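Local atomic coordinates of neurotoxin (Clostridium botulinum, PDB entry 2QN0), a protein that acts as the zinc-dependent light-chain protease of botulinum neurotoxin serotype C1, which cleaves neuronal SNARE proteins of two kinds. Residues K68-D73 with E163-D167; F116-N120 with F129-F133. All coordinates share one frame; numbering follows the deposited sequence.

In the fold
Both contacts join loops of the single catalytic domain, yet they stand well apart: their centres are 32 Å from each other and their nearest atoms about 17 Å. Along the chain contact 2 is nested inside contact 1, since 116-120 and 129-133 both fall between 68-73 and 163-167. Contact 1 closes a span of 89 residues that holds helices 80-97 and 101-112, and it approaches the zinc through Asp167, whose side chain is about 8 Å from the metal. Contact 2 is a short-range closure around strand 126-128, packed near helix 319-330. One therefore reaches toward the active-site region, while the other is plain packing of loops around a short strand.

Contact 1: residues K68-D73 with E163-D167; sequences KSGYYD and ENIID
Lys68 sends its chain, bent at chi2 (66°) and chi4 (57°), across that of Asp167 at about a right angle, and NZ makes a salt bridge with OD1 at 2.9 Å. Water 1 joins the same NZ to the carbonyl oxygens of Ser69 and Ile166. Ser69 O also receives Asn164 ND2 at 3.0 Å in a nearly straight bond (170°), with the acceptor lying in the amide plane. Gly70 CA lies against this amide, 3.2 Å from Asn164 OD1, while Ile166 CD1 packs 3.6 Å from Gly70 C. Tyr71 N reaches Asn164 OD1 at 3.0 Å, and Ile166 N meets that oxygen from the opposite face, both well out of its plane; with the ND2 bond, three hydrogen bonds hold the amide's rotation. Tyr71 O accepts from Ile165 N, and Ile165 CD1 meets the ring edge 3.6 Å from CD2; the ring's OH bonds to Asn425. Tyr72 brings CD1 to 3.2 Å from Glu163 O, which water 2 ties to Asp73 N. Asp73 CB rests against Ile165 CD1. Near the zinc site but not touching it, Asp167 about 8 Å from the metal, Asn164 thus joins 68-73 to an Asx turn within a type I beta turn.

Contact 2: residues F116-N120 with F129-F133; sequences FPGNN and FDVDF
Pro117 lays its ring over one face of Phe129, at the centre of an inverse gamma turn, closed by a weak Gly118 N to Phe116 O bond, in the loop before strand 126-128. This is a CH-pi contact: Pro117 CB stands 3.9 Å from the centroid of the Phe129 ring, only 11° off the normal, and CG follows alongside toward Phe129 CE1 and CZ. The two side chains run side by side and point the same way. Phe129 is also stacked on Phe315 and meets Tyr322 edge-to-face, while Leu326 of helix 319-330 touches Pro117, so this end is well buried. Next along the loop, Val131 sets CG1 against the backbone of Gly118, 3.6 Å from its N. The other branch, CG2, lies anti to the Val131 backbone N and turns to the Asn119 amide, where it packs closely, 3.1 Å from ND2.

Beyond the valine the contact becomes polar and sparser. Asp132 is partly exposed. Its OD1 bonds to Leu175 N and Asn178 ND2, while OD2 takes Asn119. With chi1 at 62°, the Asn119 amide swings across to Asp132, its plane well turned from the carboxylate. ND2 reaches Asp132 OD2 at 2.9 Å in a nearly straight bond (167°), coming from above the carboxylate plane.

Contact 1: residues K68-D73 with E163-D167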
loop_
_atom_site.group_PDB
_atom_site.type_symbol
_atom_site.label_atom_id
_atom_site.label_comp_id
_atom_site.label_asym_id
_atom_site.label_seq_id
_atom_site.Cartn_x
_atom_site.Cartn_y
_atom_site.Cartn_z
ATOM N N LYS A 68 -20.087 -7.016 -3.562
ATOM C CA LYS A 68 -18.811 -6.835 -2.880
ATOM C C LYS A 68 -18.783 -7.535 -1.522
ATOM O O LYS A 68 -19.594 -7.236 -0.643
ATOM C CB LYS A 68 -18.538 -5.341 -2.692
ATOM C CG LYS A 68 -17.117 -4.997 -2.275
ATOM C CD LYS A 68 -16.121 -5.342 -3.371
ATOM C CE LYS A 68 -14.758 -4.736 -3.083
ATOM N NZ LYS A 68 -14.230 -5.170 -1.762
ATOM N N SER A 69 -17.851 -8.468 -1.360
ATOM C CA SER A 69 -17.713 -9.202 -0.106
ATOM C C SER A 69 -17.303 -8.239 1.000
ATOM O O SER A 69 -16.414 -7.406 0.808
ATOM C CB SER A 69 -16.653 -10.299 -0.242
ATOM O OG SER A 69 -17.003 -11.227 -1.254
ATOM N N GLY A 70 -17.948 -8.355 2.157
ATOM C CA GLY A 70 -17.625 -7.473 3.264
ATOM C C GLY A 70 -17.618 -8.141 4.628
ATOM O O GLY A 70 -18.241 -9.184 4.834
ATOM N N TYR A 71 -16.895 -7.527 5.557
ATOM C CA TYR A 71 -16.782 -8.012 6.928
ATOM C C TYR A 71 -16.793 -6.758 7.786
ATOM O O TYR A 71 -15.900 -5.916 7.672
ATOM C CB TYR A 71 -15.466 -8.765 7.124
ATOM C CG TYR A 71 -15.285 -9.327 8.516
ATOM C CD1 TYR A 71 -15.760 -10.595 8.846
ATOM C CD2 TYR A 71 -14.653 -8.583 9.511
ATOM C CE1 TYR A 71 -15.609 -11.110 10.133
ATOM C CE2 TYR A 71 -14.498 -9.088 10.804
ATOM C CZ TYR A 71 -14.978 -10.351 11.104
ATOM O OH TYR A 71 -14.820 -10.859 12.373
ATOM N N TYR A 72 -17.804 -6.632 8.641
ATOM C CA TYR A 72 -17.938 -5.450 9.485
ATOM C C TYR A 72 -17.927 -5.745 10.982
ATOM O O TYR A 72 -18.760 -6.500 11.481
ATOM C CB TYR A 72 -19.230 -4.717 9.116
ATOM C CG TYR A 72 -19.260 -4.241 7.683
ATOM C CD1 TYR A 72 -18.799 -2.969 7.341
ATOM C CD2 TYR A 72 -19.704 -5.078 6.660
ATOM C CE1 TYR A 72 -18.779 -2.543 6.014
ATOM C CE2 TYR A 72 -19.684 -4.661 5.328
ATOM C CZ TYR A 72 -19.219 -3.394 5.014
ATOM O OH TYR A 72 -19.187 -2.980 3.703
ATOM N N ASP A 73 -16.975 -5.143 11.688
ATOM C CA ASP A 73 -16.852 -5.308 13.133
ATOM C C ASP A 73 -16.431 -3.965 13.718
ATOM O O ASP A 73 -15.258 -3.591 13.664
ATOM C CB ASP A 73 -15.809 -6.374 13.474
ATOM C CG ASP A 73 -15.647 -6.572 14.974
ATOM O OD1 ASP A 73 -16.312 -5.848 15.745
ATOM O OD2 ASP A 73 -14.853 -7.443 15.382
ATOM N N GLU A 163 -14.230 0.992 6.862
ATOM C CA GLU A 163 -15.477 0.308 7.207
ATOM C C GLU A 163 -15.470 -1.193 6.904
ATOM O O GLU A 163 -15.758 -2.007 7.785
ATOM C CB GLU A 163 -16.666 0.974 6.501
ATOM C CG GLU A 163 -17.055 2.345 7.064
ATOM C CD GLU A 163 -16.166 3.482 6.580
ATOM O OE1 GLU A 163 -15.200 3.222 5.833
ATOM O OE2 GLU A 163 -16.439 4.648 6.948
ATOM N N ASN A 164 -15.146 -1.561 5.667
ATOM C CA ASN A 164 -15.107 -2.971 5.275
ATOM C C ASN A 164 -13.715 -3.535 5.556
ATOM O O ASN A 164 -12.751 -3.222 4.859
ATOM C CB ASN A 164 -15.444 -3.117 3.785
ATOM C CG ASN A 164 -15.571 -4.567 3.354
ATOM O OD1 ASN A 164 -15.226 -5.481 4.100
ATOM N ND2 ASN A 164 -16.056 -4.784 2.132
ATOM N N ILE A 165 -13.621 -4.378 6.579
ATOM C CA ILE A 165 -12.354 -4.965 6.989
ATOM C C ILE A 165 -11.651 -5.822 5.939
ATOM O O ILE A 165 -10.426 -5.929 5.952
ATOM C CB ILE A 165 -12.542 -5.770 8.301
ATOM C CG1 ILE A 165 -12.912 -4.801 9.429
ATOM C CG2 ILE A 165 -11.276 -6.538 8.656
ATOM C CD1 ILE A 165 -13.254 -5.471 10.752
ATOM N N ILE A 166 -12.401 -6.425 5.022
ATOM C CA ILE A 166 -11.755 -7.252 4.008
ATOM C C ILE A 166 -11.630 -6.583 2.644
ATOM O O ILE A 166 -11.549 -7.256 1.616
ATOM C CB ILE A 166 -12.457 -8.621 3.848
ATOM C CG1 ILE A 166 -13.943 -8.432 3.550
ATOM C CG2 ILE A 166 -12.251 -9.447 5.109
ATOM C CD1 ILE A 166 -14.680 -9.734 3.270
ATOM N N ASP A 167 -11.605 -5.253 2.641
ATOM C CA ASP A 167 -11.451 -4.493 1.402
ATOM C C ASP A 167 -10.296 -3.505 1.574
ATOM O O ASP A 167 -10.505 -2.299 1.692
ATOM C CB ASP A 167 -12.747 -3.749 1.058
ATOM C CG ASP A 167 -12.681 -3.052 -0.293
ATOM O OD1 ASP A 167 -11.923 -3.520 -1.168
ATOM O OD2 ASP A 167 -13.398 -2.048 -0.489
HETATM O O HOH W 1 -13.895 -7.252 -0.269
HETATM O O HOH W 2 -16.291 -2.557 10.477
#

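Contact 2: residues F116-N120 with F129-F133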
loop_
_atom_site.group_PDB
_atom_site.type_symbol
_atom_site.label_atom_id
_atom_site.label_comp_id
_atom_site.label_asym_id
_atom_site.label_seq_id
_atom_site.Cartn_x
_atom_site.Cartn_y
_atom_site.Cartn_z
ATOM N N PHE A 116 7.449 14.487 -5.186
ATOM C CA PHE A 116 8.020 15.771 -5.564
ATOM C C PHE A 116 7.252 16.768 -4.698
ATOM O O PHE A 116 6.035 16.655 -4.549
ATOM C CB PHE A 116 7.750 16.081 -7.036
ATOM C CG PHE A 116 8.295 17.413 -7.477
ATOM C CD1 PHE A 116 9.523 17.496 -8.121
ATOM C CD2 PHE A 116 7.586 18.582 -7.229
ATOM C CE1 PHE A 116 10.040 18.732 -8.513
ATOM C CE2 PHE A 116 8.093 19.824 -7.615
ATOM C CZ PHE A 116 9.322 19.896 -8.257
ATOM N N PRO A 117 7.949 17.752 -4.107
ATOM C CA PRO A 117 7.240 18.723 -3.270
ATOM C C PRO A 117 6.418 19.724 -4.076
ATOM O O PRO A 117 6.865 20.839 -4.347
ATOM C CB PRO A 117 8.369 19.384 -2.479
ATOM C CG PRO A 117 9.512 19.343 -3.436
ATOM C CD PRO A 117 9.406 17.953 -4.036
ATOM N N GLY A 118 5.214 19.311 -4.458
ATOM C CA GLY A 118 4.341 20.181 -5.221
ATOM C C GLY A 118 3.274 19.434 -5.993
ATOM O O GLY A 118 3.209 18.203 -5.964
ATOM N N ASN A 119 2.411 20.190 -6.663
ATOM C CA ASN A 119 1.360 19.608 -7.485
ATOM C C ASN A 119 1.167 20.483 -8.720
ATOM O O ASN A 119 1.960 21.393 -8.968
ATOM C CB ASN A 119 0.042 19.471 -6.706
ATOM C CG ASN A 119 -0.516 20.802 -6.242
ATOM O OD1 ASN A 119 -0.186 21.856 -6.785
ATOM N ND2 ASN A 119 -1.391 20.754 -5.241
ATOM N N ASN A 120 0.119 20.210 -9.488
ATOM C CA ASN A 120 -0.142 20.965 -10.710
ATOM C C ASN A 120 -0.190 22.480 -10.513
ATOM O O ASN A 120 0.224 23.232 -11.394
ATOM C CB ASN A 120 -1.449 20.483 -11.361
ATOM C CG ASN A 120 -2.682 20.790 -10.521
ATOM O OD1 ASN A 120 -2.778 20.396 -9.355
ATOM N ND2 ASN A 120 -3.642 21.490 -11.121
ATOM N N PHE A 129 6.811 21.831 0.383
ATOM C CA PHE A 129 6.799 20.655 1.239
ATOM C C PHE A 129 5.517 20.468 2.050
ATOM O O PHE A 129 5.387 19.492 2.790
ATOM C CB PHE A 129 8.033 20.688 2.147
ATOM C CG PHE A 129 9.329 20.499 1.399
ATOM C CD1 PHE A 129 9.827 19.223 1.154
ATOM C CD2 PHE A 129 10.024 21.596 0.894
ATOM C CE1 PHE A 129 10.995 19.037 0.419
ATOM C CE2 PHE A 129 11.195 21.422 0.156
ATOM C CZ PHE A 129 11.682 20.139 -0.083
ATOM N N ASP A 130 4.566 21.392 1.903
ATOM C CA ASP A 130 3.286 21.293 2.615
ATOM C C ASP A 130 2.115 21.116 1.650
ATOM O O ASP A 130 0.956 21.196 2.062
ATOM C CB ASP A 130 3.008 22.551 3.451
ATOM C CG ASP A 130 3.918 22.677 4.658
ATOM O OD1 ASP A 130 4.167 21.658 5.338
ATOM O OD2 ASP A 130 4.369 23.808 4.937
ATOM N N VAL A 131 2.404 20.869 0.376
ATOM C CA VAL A 131 1.330 20.736 -0.608
ATOM C C VAL A 131 0.319 19.642 -0.290
ATOM O O VAL A 131 0.680 18.552 0.162
ATOM C CB VAL A 131 1.886 20.499 -2.035
ATOM C CG1 VAL A 131 2.444 19.090 -2.159
ATOM C CG2 VAL A 131 0.789 20.740 -3.057
ATOM N N ASP A 132 -0.953 19.951 -0.532
ATOM C CA ASP A 132 -2.055 19.027 -0.286
ATOM C C ASP A 132 -1.984 18.379 1.089
ATOM O O ASP A 132 -2.156 19.058 2.102
ATOM C CB ASP A 132 -2.096 17.959 -1.383
ATOM C CG ASP A 132 -2.529 18.526 -2.722
ATOM O OD1 ASP A 132 -3.579 19.200 -2.762
ATOM O OD2 ASP A 132 -1.825 18.300 -3.729
ATOM N N PHE A 133 -1.737 17.071 1.130
ATOM C CA PHE A 133 -1.649 16.350 2.396
ATOM C C PHE A 133 -0.311 15.632 2.574
ATOM O O PHE A 133 -0.230 14.617 3.271
ATOM C CB PHE A 133 -2.797 15.340 2.493
ATOM C CG PHE A 133 -4.144 15.982 2.653
ATOM C CD1 PHE A 133 -4.601 16.366 3.907
ATOM C CD2 PHE A 133 -4.934 16.254 1.543
ATOM C CE1 PHE A 133 -5.825 17.014 4.053
ATOM C CE2 PHE A 133 -6.158 16.901 1.678
ATOM C CZ PHE A 133 -6.603 17.283 2.937
#